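Local coordinates for protein ornithine carbamoyltransferase (Giardia intestinalis, PDB 3GRF) that probably catalyses carbamoyl transfer between carbamoyl phosphate and ornithine, as an ornithine carbamoyltransferase of the arginine degradation pathway, at residues A28-M31 with K37-A40; A49-A52 with T58-S61; V101-A106 with A316-F321; F164-D169 with N173-L178; G181-G186 with E210-K215. All blocks are in the same frame, centred on the assembly; numbering follows the deposited sequence.

Contact 1 of 5, residues A28-M31 with K37-A40; sequences ALDM and KYTA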
# COMPACT_ATOMS: atom_id res chain seq x y z
N ALA A 28 5.36 -23.63 8.38
CA ALA A 28 5.98 -22.36 8.81
C ALA A 28 7.46 -22.57 9.03
O ALA A 28 8.27 -21.73 8.66
CB ALA A 28 5.34 -21.88 10.14
N LEU A 29 7.81 -23.66 9.70
CA LEU A 29 9.21 -23.97 10.01
C LEU A 29 10.00 -24.24 8.74
O LEU A 29 11.18 -23.84 8.61
CB LEU A 29 9.28 -25.17 10.95
CG LEU A 29 8.97 -24.96 12.42
CD1 LEU A 29 8.89 -26.34 13.06
CD2 LEU A 29 10.06 -24.06 13.05
N ASP A 30 9.38 -24.91 7.79
CA ASP A 30 10.11 -25.19 6.53
C ASP A 30 10.22 -23.95 5.66
O ASP A 30 11.18 -23.81 4.93
CB ASP A 30 9.49 -26.31 5.72
CG ASP A 30 10.37 -26.68 4.50
OD1 ASP A 30 9.89 -26.60 3.37
OD2 ASP A 30 11.55 -27.01 4.70
N MET A 31 9.22 -23.07 5.72
CA MET A 31 9.29 -21.78 5.00
C MET A 31 10.27 -20.83 5.63
O MET A 31 10.82 -19.98 4.94
CB MET A 31 7.93 -21.09 4.96
CG MET A 31 6.88 -21.89 4.25
SD MET A 31 5.31 -21.11 4.44
CE MET A 31 4.39 -21.79 3.05
N LYS A 37 11.83 -22.13 -1.76
CA LYS A 37 10.89 -23.10 -2.33
C LYS A 37 9.48 -22.52 -2.56
O LYS A 37 8.70 -23.02 -3.36
CB LYS A 37 10.75 -24.29 -1.38
CG LYS A 37 11.84 -25.32 -1.51
CD LYS A 37 11.88 -26.27 -0.29
CE LYS A 37 10.50 -26.89 0.00
NZ LYS A 37 9.87 -27.65 -1.15
N TYR A 38 9.14 -21.48 -1.80
CA TYR A 38 7.77 -20.99 -1.69
C TYR A 38 7.54 -19.68 -2.44
O TYR A 38 6.51 -19.00 -2.30
CB TYR A 38 7.49 -20.78 -0.21
CG TYR A 38 7.56 -22.07 0.53
CD1 TYR A 38 8.75 -22.49 1.17
CD2 TYR A 38 6.46 -22.90 0.56
CE1 TYR A 38 8.79 -23.69 1.83
CE2 TYR A 38 6.49 -24.09 1.21
CZ TYR A 38 7.64 -24.48 1.86
OH TYR A 38 7.58 -25.69 2.52
N THR A 39 8.48 -19.39 -3.30
CA THR A 39 8.63 -18.09 -3.85
C THR A 39 7.57 -17.71 -4.92
O THR A 39 7.46 -16.55 -5.34
CB THR A 39 10.09 -18.04 -4.28
OG1 THR A 39 10.72 -16.92 -3.64
CG2 THR A 39 10.26 -18.02 -5.71
N ALA A 40 6.78 -18.69 -5.35
CA ALA A 40 5.78 -18.48 -6.40
C ALA A 40 4.43 -19.08 -5.99
O ALA A 40 3.51 -19.21 -6.81
CB ALA A 40 6.26 -19.05 -7.70
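The last turns of helix 18-33 meet the loop leading to strand 46-51, with Asp30 and Met31 of the helix closing on the ring and hydroxyl of Tyr38. The evidence for a polar link is the hydrogen bond from Tyr38 OH to Asp30 OD1, at 2.6 Å. The carboxylate oxygen lies at the ring edge, in the ring plane, and accepts through its anti lone pair, the one turned away from OD2. The two flat groups are steeply inclined, 73° apart. Asp30 reaches the hydroxyl because its CG stands anti to the backbone N (chi1 -173°), while OD2 takes a second hydrogen bond from Asn34 ND2. Lys37 folds back beside the same carboxylate, its CE 3.4 Å from Asp30 OD1. Lys37 NZ stops 4.6 Å from Asp30 OD1, so any attraction is electrostatic at longer range and not a salt bridge.

Met31 occupies one face of the Tyr38 ring. Met31 CG sits 3.4 Å from the Tyr38 ring centroid and only 7° off the normal, a CH-pi contact almost over the centre. Further along the chain, Met31 SD lies 4.5 Å from the Tyr38 centroid, also above the face. The methyl carbon adds to this, Met31 CE approaching Tyr38 CD2 to 3.4 Å. The hydroxyl bond and the cover over one face together probably restrain the tilt of the ring. Beyond Tyr38, Met31 also packs on Met315 and Asp319 of helix 303-322. The geometry is that of a Met-aromatic contact, here binding a loop back onto the helix that precedes it.

Contact 2 of 5, residues A49-A52 with T58-S61; sequences AFFA and TRVS
The ring of Phe51, at the end of strand 46-51, is met in two different ways by the first turns of helix 56-69: Thr58 comes in at its edge and Arg59 lies over a face. At the edge, Thr58 CG2 is 3.6 Å from Phe51 CE1, with Thr58 CB in the ring plane. This methyl faces the ring because it is anti to the backbone N, which leaves OG1 beside that N (chi1 -62°) to hydrogen-bond Arg310 NH2.

Over the face, Arg59 CG makes a CH-pi contact, 4.2 Å from the Phe51 ring centroid and 28° off the normal. The helix backbone is close as well, Arg59 CA lying 3.7 Å from Phe51 CZ. Beyond CG the arginine bends away, so of the side chain it is the aliphatic base, CB and CG, that meets Phe51. The guanidinium is held elsewhere: NH1 forms a salt bridge with Glu63, NH2 one with Glu77 of the second subunit, and Tyr75 of the same chain adds a cation-pi contact. One side chain thus packs inside the domain and reaches across the trimer interface.

Thr58 and Arg59 end the sequence Ser-Leu-Arg-Thr-Arg, which matches the Ser-x-Arg-Thr-Arg motif that binds carbamoyl phosphate in this family. The contact is the first strand-to-helix step of the beta-alpha-beta unit formed by strand 46-51, helix 56-69 and strand 72-77, characteristic of the carbamoyl-phosphate domain.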
# COMPACT_ATOMS: atom_id res chain seq x y z
N ALA A 49 -6.45 -6.96 3.16
CA ALA A 49 -6.17 -6.93 4.60
C ALA A 49 -6.72 -5.69 5.27
O ALA A 49 -6.08 -4.64 5.20
CB ALA A 49 -4.66 -7.00 4.82
N PHE A 50 -7.87 -5.82 5.93
CA PHE A 50 -8.55 -4.72 6.66
C PHE A 50 -7.94 -4.53 8.02
O PHE A 50 -7.60 -5.48 8.70
CB PHE A 50 -10.05 -5.03 6.82
CG PHE A 50 -10.82 -5.12 5.50
CD1 PHE A 50 -11.10 -6.34 4.94
CD2 PHE A 50 -11.22 -3.98 4.82
CE1 PHE A 50 -11.82 -6.43 3.72
CE2 PHE A 50 -11.95 -4.07 3.59
CZ PHE A 50 -12.24 -5.30 3.06
N PHE A 51 -7.76 -3.27 8.42
CA PHE A 51 -7.32 -3.00 9.75
C PHE A 51 -8.17 -1.86 10.25
O PHE A 51 -8.21 -0.81 9.63
CB PHE A 51 -5.84 -2.59 9.74
CG PHE A 51 -4.89 -3.73 9.50
CD1 PHE A 51 -4.31 -4.41 10.56
CD2 PHE A 51 -4.57 -4.12 8.21
CE1 PHE A 51 -3.45 -5.47 10.32
CE2 PHE A 51 -3.67 -5.16 7.95
CZ PHE A 51 -3.15 -5.86 9.01
N ALA A 52 -8.85 -2.07 11.39
CA ALA A 52 -9.65 -1.05 12.03
C ALA A 52 -8.75 -0.26 12.98
O ALA A 52 -9.10 0.80 13.46
CB ALA A 52 -10.82 -1.68 12.78
N THR A 58 1.20 -7.16 12.85
CA THR A 58 0.25 -7.88 12.00
C THR A 58 0.41 -7.39 10.57
O THR A 58 0.55 -8.19 9.66
CB THR A 58 -1.20 -7.81 12.55
OG1 THR A 58 -1.23 -8.44 13.84
CG2 THR A 58 -2.20 -8.53 11.64
N ARG A 59 0.45 -6.08 10.38
CA ARG A 59 0.54 -5.53 9.05
C ARG A 59 1.83 -5.90 8.33
O ARG A 59 1.80 -6.27 7.15
CB ARG A 59 0.42 -4.02 9.07
CG ARG A 59 -0.28 -3.51 7.85
CD ARG A 59 0.67 -2.81 6.92
NE ARG A 59 0.60 -1.39 7.20
CZ ARG A 59 0.72 -0.43 6.29
NH1 ARG A 59 0.91 -0.70 5.01
NH2 ARG A 59 0.64 0.82 6.72
N VAL A 60 2.96 -5.79 9.01
CA VAL A 60 4.24 -6.03 8.31
C VAL A 60 4.37 -7.51 8.00
O VAL A 60 4.94 -7.88 6.96
CB VAL A 60 5.47 -5.52 9.16
CG1 VAL A 60 6.79 -6.20 8.76
CG2 VAL A 60 5.62 -4.02 9.07
N SER A 61 3.90 -8.37 8.90
CA SER A 61 4.11 -9.82 8.67
C SER A 61 3.23 -10.31 7.51
O SER A 61 3.64 -11.16 6.72
CB SER A 61 3.83 -10.65 9.95
OG SER A 61 2.51 -10.49 10.41

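Contact 3 of 5, residues V101-A106 with A316-F321; sequences VDICTA and AVLDFF
Ile103, the first residue of strand 103-107, drives its CD1 methyl between Leu318 and Phe321 of helix 303-322. On one hand Ile103 CD1 is 3.6 Å from Leu318 CD2; on the other it lies 3.8 Å from Phe321 CB. The branch gets there because CG1 is anti to the backbone N (chi1 -177°) and the chain stays extended to its end. Phe321 contributes its CB to this pair, and its ring turns away to pack on Leu10 and Pro124. Leu318 does the reverse, its CD2 coming nearer the strand than its CB direction suggests.

Cys104 follows with its side chain on the opposite face of the sheet, where its sulfur meets the ring of Phe50. Thr105 then returns to the helix face, though more loosely: Thr105 CG2 stands 4.2 Å from Leu318 CD2. No hydrogen bond joins the two segments, and the link is wholly apolar. Around these side chains, Ile126 of strand 125-127 touches Ile103, Thr105 and Leu318, while Leu47 of strand 46-51 packs on Ile103 and Thr105.

The axes of segments 103-106 and 316-321 come within 9.7 Å, with 139° between their directions, a layer spacing that fits a helix lying on a sheet. The C-terminal helix, although it follows the ornithine-binding half in sequence, packs against one face of the carbamoyl-phosphate sheet, beside helix 56-69, as in the interdomain architecture of the transcarbamylases.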
# COMPACT_ATOMS: atom_id res chain seq x y z
N VAL A 101 -10.53 -10.69 -4.87
CA VAL A 101 -9.35 -11.14 -4.12
C VAL A 101 -9.43 -12.65 -3.87
O VAL A 101 -10.47 -13.29 -4.11
CB VAL A 101 -9.14 -10.31 -2.84
CG1 VAL A 101 -9.05 -8.82 -3.23
CG2 VAL A 101 -10.29 -10.56 -1.82
N ASP A 102 -8.29 -13.23 -3.50
CA ASP A 102 -8.16 -14.66 -3.26
C ASP A 102 -8.30 -15.00 -1.78
O ASP A 102 -8.62 -16.14 -1.39
CB ASP A 102 -6.81 -15.13 -3.79
CG ASP A 102 -6.67 -14.85 -5.23
OD1 ASP A 102 -6.01 -13.85 -5.59
OD2 ASP A 102 -7.28 -15.59 -6.02
N ILE A 103 -8.04 -14.02 -0.93
CA ILE A 103 -8.05 -14.28 0.51
C ILE A 103 -8.16 -12.98 1.23
O ILE A 103 -7.86 -11.95 0.65
CB ILE A 103 -6.77 -15.06 0.99
CG1 ILE A 103 -6.84 -15.38 2.48
CG2 ILE A 103 -5.45 -14.34 0.67
CD1 ILE A 103 -5.96 -16.49 2.85
N CYS A 104 -8.60 -13.02 2.49
CA CYS A 104 -8.88 -11.79 3.26
C CYS A 104 -8.49 -12.00 4.72
O CYS A 104 -8.77 -13.03 5.30
CB CYS A 104 -10.38 -11.44 3.17
SG CYS A 104 -10.99 -10.13 4.30
N THR A 105 -7.84 -11.01 5.32
CA THR A 105 -7.64 -11.02 6.77
C THR A 105 -8.28 -9.72 7.21
O THR A 105 -8.36 -8.78 6.43
CB THR A 105 -6.14 -10.93 7.15
OG1 THR A 105 -5.60 -9.79 6.51
CG2 THR A 105 -5.33 -12.16 6.72
N ALA A 106 -8.76 -9.66 8.45
CA ALA A 106 -9.38 -8.43 8.95
C ALA A 106 -9.13 -8.35 10.43
O ALA A 106 -9.16 -9.35 11.14
CB ALA A 106 -10.88 -8.42 8.68
N ALA A 316 2.46 -19.50 6.09
CA ALA A 316 1.92 -20.86 6.17
C ALA A 316 0.43 -20.79 6.17
O ALA A 316 -0.25 -21.51 5.46
CB ALA A 316 2.42 -21.58 7.42
N VAL A 317 -0.14 -19.95 7.02
CA VAL A 317 -1.58 -19.85 7.05
C VAL A 317 -2.23 -19.38 5.74
O VAL A 317 -3.22 -19.97 5.29
CB VAL A 317 -2.00 -18.88 8.17
CG1 VAL A 317 -3.46 -18.66 8.08
CG2 VAL A 317 -1.57 -19.47 9.53
N LEU A 318 -1.68 -18.32 5.14
CA LEU A 318 -2.14 -17.79 3.85
C LEU A 318 -2.00 -18.87 2.78
O LEU A 318 -2.92 -19.15 2.09
CB LEU A 318 -1.36 -16.52 3.47
CG LEU A 318 -1.64 -15.33 4.45
CD1 LEU A 318 -0.68 -14.16 4.32
CD2 LEU A 318 -3.08 -14.83 4.30
N ASP A 319 -0.85 -19.49 2.69
CA ASP A 319 -0.64 -20.53 1.70
C ASP A 319 -1.69 -21.61 1.78
O ASP A 319 -2.32 -21.96 0.79
CB ASP A 319 0.74 -21.16 1.89
CG ASP A 319 1.03 -22.20 0.83
OD1 ASP A 319 1.25 -21.77 -0.31
OD2 ASP A 319 1.00 -23.42 1.14
N PHE A 320 -1.87 -22.14 2.98
CA PHE A 320 -2.84 -23.16 3.25
C PHE A 320 -4.25 -22.74 2.89
O PHE A 320 -4.98 -23.51 2.31
CB PHE A 320 -2.77 -23.51 4.73
CG PHE A 320 -3.58 -24.70 5.13
CD1 PHE A 320 -3.23 -25.97 4.68
CD2 PHE A 320 -4.63 -24.57 6.02
CE1 PHE A 320 -3.94 -27.07 5.10
CE2 PHE A 320 -5.33 -25.67 6.44
CZ PHE A 320 -4.98 -26.92 5.97
N PHE A 321 -4.69 -21.54 3.27
CA PHE A 321 -6.09 -21.18 2.96
C PHE A 321 -6.29 -20.83 1.50
O PHE A 321 -7.38 -21.00 0.96
CB PHE A 321 -6.65 -20.10 3.92
CG PHE A 321 -7.11 -20.68 5.25
CD1 PHE A 321 -8.43 -21.05 5.44
CD2 PHE A 321 -6.20 -20.95 6.26
CE1 PHE A 321 -8.85 -21.60 6.64
CE2 PHE A 321 -6.61 -21.53 7.46
CZ PHE A 321 -7.94 -21.88 7.64

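Contact 4 of 5, residues F164-D169 with N173-L178; sequences FAYCGD and NVTYDL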
# COMPACT_ATOMS: atom_id res chain seq x y z
N PHE A 164 2.73 -25.58 29.72
CA PHE A 164 2.57 -24.19 29.28
C PHE A 164 1.83 -23.42 30.40
O PHE A 164 0.88 -23.93 30.99
CB PHE A 164 1.82 -24.14 27.95
CG PHE A 164 1.54 -22.72 27.45
CD1 PHE A 164 2.40 -22.11 26.55
CD2 PHE A 164 0.42 -22.01 27.90
CE1 PHE A 164 2.15 -20.82 26.10
CE2 PHE A 164 0.17 -20.75 27.46
CZ PHE A 164 1.03 -20.14 26.58
N ALA A 165 2.27 -22.21 30.73
CA ALA A 165 1.42 -21.36 31.61
C ALA A 165 1.19 -19.94 31.08
O ALA A 165 2.12 -19.33 30.59
CB ALA A 165 2.02 -21.29 33.04
N TYR A 166 -0.05 -19.45 31.20
CA TYR A 166 -0.42 -18.10 30.81
C TYR A 166 -0.60 -17.36 32.14
O TYR A 166 -1.23 -17.91 33.05
CB TYR A 166 -1.73 -18.00 29.99
CG TYR A 166 -2.03 -16.54 29.76
CD1 TYR A 166 -2.83 -15.80 30.66
CD2 TYR A 166 -1.41 -15.88 28.72
CE1 TYR A 166 -2.99 -14.42 30.48
CE2 TYR A 166 -1.58 -14.51 28.53
CZ TYR A 166 -2.35 -13.79 29.43
OH TYR A 166 -2.53 -12.44 29.25
N CYS A 167 0.01 -16.18 32.29
CA CYS A 167 -0.11 -15.40 33.55
C CYS A 167 -0.75 -14.09 33.23
O CYS A 167 -0.40 -13.48 32.23
CB CYS A 167 1.24 -15.17 34.25
SG CYS A 167 1.80 -16.56 35.24
N GLY A 168 -1.67 -13.63 34.08
CA GLY A 168 -2.24 -12.31 33.86
C GLY A 168 -3.73 -12.30 33.68
O GLY A 168 -4.43 -13.22 34.12
N ASP A 169 -4.20 -11.23 33.06
CA ASP A 169 -5.60 -11.06 32.68
C ASP A 169 -6.02 -12.11 31.69
O ASP A 169 -5.54 -12.13 30.53
CB ASP A 169 -5.84 -9.70 32.06
CG ASP A 169 -7.31 -9.42 31.87
OD1 ASP A 169 -8.15 -10.32 32.15
OD2 ASP A 169 -7.62 -8.29 31.45
N ASN A 173 -8.74 -12.51 24.67
CA ASN A 173 -8.79 -13.23 23.40
C ASN A 173 -7.52 -14.02 23.09
O ASN A 173 -7.57 -15.06 22.43
CB ASN A 173 -9.11 -12.23 22.29
CG ASN A 173 -7.95 -11.33 21.94
OD1 ASN A 173 -7.51 -10.52 22.74
ND2 ASN A 173 -7.43 -11.49 20.72
N VAL A 174 -6.38 -13.50 23.56
CA VAL A 174 -5.08 -14.16 23.38
C VAL A 174 -5.01 -15.41 24.27
O VAL A 174 -4.60 -16.46 23.81
CB VAL A 174 -3.86 -13.15 23.54
CG1 VAL A 174 -2.57 -13.84 24.02
CG2 VAL A 174 -3.59 -12.39 22.20
N THR A 175 -5.43 -15.31 25.54
CA THR A 175 -5.52 -16.43 26.47
C THR A 175 -6.49 -17.50 25.95
O THR A 175 -6.13 -18.66 25.94
CB THR A 175 -5.97 -15.97 27.86
OG1 THR A 175 -5.27 -14.77 28.20
CG2 THR A 175 -5.70 -17.03 28.92
N TYR A 176 -7.68 -17.08 25.51
CA TYR A 176 -8.65 -17.97 24.84
C TYR A 176 -8.00 -18.78 23.75
O TYR A 176 -8.14 -20.00 23.70
CB TYR A 176 -9.81 -17.19 24.23
CG TYR A 176 -10.64 -16.45 25.28
CD1 TYR A 176 -11.65 -15.58 24.90
CD2 TYR A 176 -10.38 -16.62 26.66
CE1 TYR A 176 -12.41 -14.87 25.86
CE2 TYR A 176 -11.16 -15.92 27.65
CZ TYR A 176 -12.16 -15.06 27.23
OH TYR A 176 -12.91 -14.38 28.18
N ASP A 177 -7.31 -18.11 22.85
CA ASP A 177 -6.77 -18.85 21.70
C ASP A 177 -5.55 -19.72 22.08
O ASP A 177 -5.32 -20.75 21.45
CB ASP A 177 -6.47 -17.87 20.54
CG ASP A 177 -7.16 -18.24 19.23
OD1 ASP A 177 -7.98 -19.17 19.16
OD2 ASP A 177 -6.87 -17.57 18.23
N LEU A 178 -4.77 -19.35 23.13
CA LEU A 178 -3.63 -20.18 23.65
C LEU A 178 -4.21 -21.46 24.27
O LEU A 178 -3.70 -22.55 24.02
CB LEU A 178 -2.81 -19.40 24.70
CG LEU A 178 -1.36 -18.95 24.42
CD1 LEU A 178 -0.91 -19.30 23.00
CD2 LEU A 178 -1.22 -17.44 24.65
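Thr175 OG1 makes no hydrogen bond across this contact and meets Tyr166 through its ring face, near the backbone of Asp169. Thr175 OG1 lies 3.2 Å from Tyr166 CE1, above the ring and nearer its CE1-CZ side than its centre. Asp169 O is 3.5 Å from Thr175 OG1, a polar approach that does not count as a bond here. The threonine methyl shares the face: Thr175 CG2 is 4.0 Å from the Tyr166 ring centroid and 30° off the normal, a CH-pi contact. The hydroxyl has its partner elsewhere: Tyr166 OH hydrogen-bonds Asp241 OD2.

One turn on, Leu178 serves both aromatics. Leu178 CG comes within 3.4 Å of Phe164 CZ, and Leu178 CD2 stands 4.4 Å from Tyr166 CD2. Both rings have CG anti to the backbone N (chi1 near 177°), which projects them from the strand toward the helix. Cys167 points away, to its disulfide with Cys228.

Segments 164-167 and 173-178 run nearly antiparallel, their directions 166° apart, as the opening of a beta-alpha-beta unit. Strands 188-192 and 237-240 flank the strand in the sheet, and helix 135-151 packs beside Leu178.

Contact 5 of 5, residues G181-G186 with E210-K215; sequences GCALLG and EEIIAK
Apolar contact between Ile212 and the pair Ala183 and Leu184 joins the end of helix 173-185 to helix 203-216. Ala183 CB faces Ile212 CG1 at 3.7 Å, a small residue letting the neighbouring helix come close. The backbones follow: Ala183 CA and Ile213 CA are 5.4 Å apart. Leu184 arrives from the flank, its CB leading away from the other helix while CD1 turns back to meet Ile212 CD1. That methyl pair is modelled tighter than normal van der Waals contact, and both side chains have torsions away from the staggered positions, so its exact geometry is doubtful.

Contacts to a backbone carbonyl form a second group. Ala183 O lies 3.5 Å from Ile212 CD1, and Ile213 CB stands further off, 4.3 Å from Ala183 O. Thr218 supplies this oxygen with a hydrogen bond through OG1, so the carbonyl keeps a polar partner beside these apolar carbons.

The third group is the helix end itself. Gly186, with positive phi (82°), is the C-prime residue of a Schellman motif, in which Met187 N bonds Cys182 O and Gly186 N makes a weak bond to Ala183 O, 3.4 Å long. Within the last helical turn, Cys182 is tied by a disulfide to Cys189, in strand 188-192 beyond the turn.

The axes of segments 181-185 and 210-215 pass 8.4 Å apart and are nearly parallel, at 12°. Such close parallel pairing is typical of consecutive crossover helices lying on the same face of a parallel, Rossmann-like sheet, here that of the ornithine-binding domain.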
# COMPACT_ATOMS: atom_id res chain seq x y z
N GLY A 181 -5.12 -23.69 21.46
CA GLY A 181 -3.94 -24.28 20.80
C GLY A 181 -3.41 -25.44 21.64
O GLY A 181 -3.13 -26.51 21.11
N CYS A 182 -3.28 -25.22 22.94
CA CYS A 182 -2.82 -26.23 23.88
C CYS A 182 -3.76 -27.43 23.84
O CYS A 182 -3.32 -28.55 23.77
CB CYS A 182 -2.85 -25.70 25.32
SG CYS A 182 -1.56 -24.62 25.88
N ALA A 183 -5.06 -27.21 23.96
CA ALA A 183 -6.00 -28.33 23.95
C ALA A 183 -5.81 -29.18 22.70
O ALA A 183 -5.82 -30.40 22.77
CB ALA A 183 -7.37 -27.80 23.96
N LEU A 184 -5.69 -28.49 21.55
CA LEU A 184 -5.54 -29.05 20.20
C LEU A 184 -4.26 -29.89 20.12
O LEU A 184 -4.25 -30.97 19.55
CB LEU A 184 -5.46 -27.89 19.15
CG LEU A 184 -6.41 -27.81 17.94
CD1 LEU A 184 -7.71 -28.56 18.21
CD2 LEU A 184 -6.70 -26.36 17.59
N LEU A 185 -3.20 -29.33 20.73
CA LEU A 185 -1.87 -29.95 20.68
C LEU A 185 -1.59 -30.93 21.84
O LEU A 185 -0.60 -31.65 21.80
CB LEU A 185 -0.75 -28.87 20.54
CG LEU A 185 -0.76 -28.13 19.18
CD1 LEU A 185 0.14 -26.92 19.29
CD2 LEU A 185 -0.22 -29.02 17.98
N GLY A 186 -2.48 -30.97 22.83
CA GLY A 186 -2.40 -31.96 23.89
C GLY A 186 -1.42 -31.54 24.97
O GLY A 186 -0.75 -32.39 25.58
N GLU A 210 -12.18 -28.36 26.68
CA GLU A 210 -12.28 -29.69 27.28
C GLU A 210 -12.97 -30.65 26.30
O GLU A 210 -12.59 -31.81 26.18
CB GLU A 210 -12.90 -29.60 28.67
CG GLU A 210 -11.94 -28.80 29.59
CD GLU A 210 -12.31 -28.81 31.06
OE1 GLU A 210 -13.52 -28.72 31.40
OE2 GLU A 210 -11.38 -28.89 31.90
N GLU A 211 -13.90 -30.13 25.52
CA GLU A 211 -14.46 -30.84 24.38
C GLU A 211 -13.49 -31.14 23.25
O GLU A 211 -13.58 -32.23 22.64
CB GLU A 211 -15.66 -30.10 23.82
CG GLU A 211 -16.26 -30.79 22.60
CD GLU A 211 -17.29 -29.95 21.91
OE1 GLU A 211 -17.68 -30.32 20.77
OE2 GLU A 211 -17.71 -28.90 22.48
N ILE A 212 -12.58 -30.23 22.90
CA ILE A 212 -11.68 -30.60 21.80
C ILE A 212 -10.71 -31.67 22.28
O ILE A 212 -10.39 -32.58 21.53
CB ILE A 212 -10.98 -29.43 21.02
CG1 ILE A 212 -9.53 -29.29 21.42
CG2 ILE A 212 -11.74 -28.09 21.11
CD1 ILE A 212 -8.68 -30.25 20.80
N ILE A 213 -10.23 -31.57 23.51
CA ILE A 213 -9.33 -32.64 24.01
C ILE A 213 -10.03 -33.99 24.10
O ILE A 213 -9.43 -35.02 23.75
CB ILE A 213 -8.70 -32.34 25.36
CG1 ILE A 213 -8.36 -33.64 26.09
CG2 ILE A 213 -9.63 -31.60 26.20
CD1 ILE A 213 -8.25 -33.50 27.56
N ALA A 214 -11.29 -33.96 24.57
CA ALA A 214 -12.15 -35.16 24.60
C ALA A 214 -12.35 -35.74 23.21
O ALA A 214 -12.22 -36.94 23.03
CB ALA A 214 -13.50 -34.85 25.23
N LYS A 215 -12.67 -34.89 22.24
CA LYS A 215 -13.08 -35.35 20.92
C LYS A 215 -11.91 -35.94 20.16
O LYS A 215 -12.07 -36.93 19.44
CB LYS A 215 -13.71 -34.23 20.10
CG LYS A 215 -13.81 -34.53 18.59
CD LYS A 215 -14.53 -33.44 17.81
CE LYS A 215 -13.84 -32.10 17.94
NZ LYS A 215 -14.59 -31.00 17.27

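In the fold
Contacts 1 and 2 lie in the carbamoyl-phosphate half, contact 3 brings the C-terminal helix back to that half, and contacts 4 and 5 lie in the ornithine-binding half. Contacts 2 and 3, with centres 12 Å apart, share one parallel sheet, where Phe50 N probably hydrogen-bonds Thr105 O between neighbouring strands. Contact 1 touches contact 3 through Met31 and Ala28 against helix 303-322. Contacts 4 and 5, centres 15 Å apart, use opposite ends of helix 173-185 and meet where Phe164 packs on Cys182. Along the chain both are nested inside the loop closed by contact 3. Contacts 2 and 4 lie about 22 Å apart between centres, on opposite sides of the chain's centre.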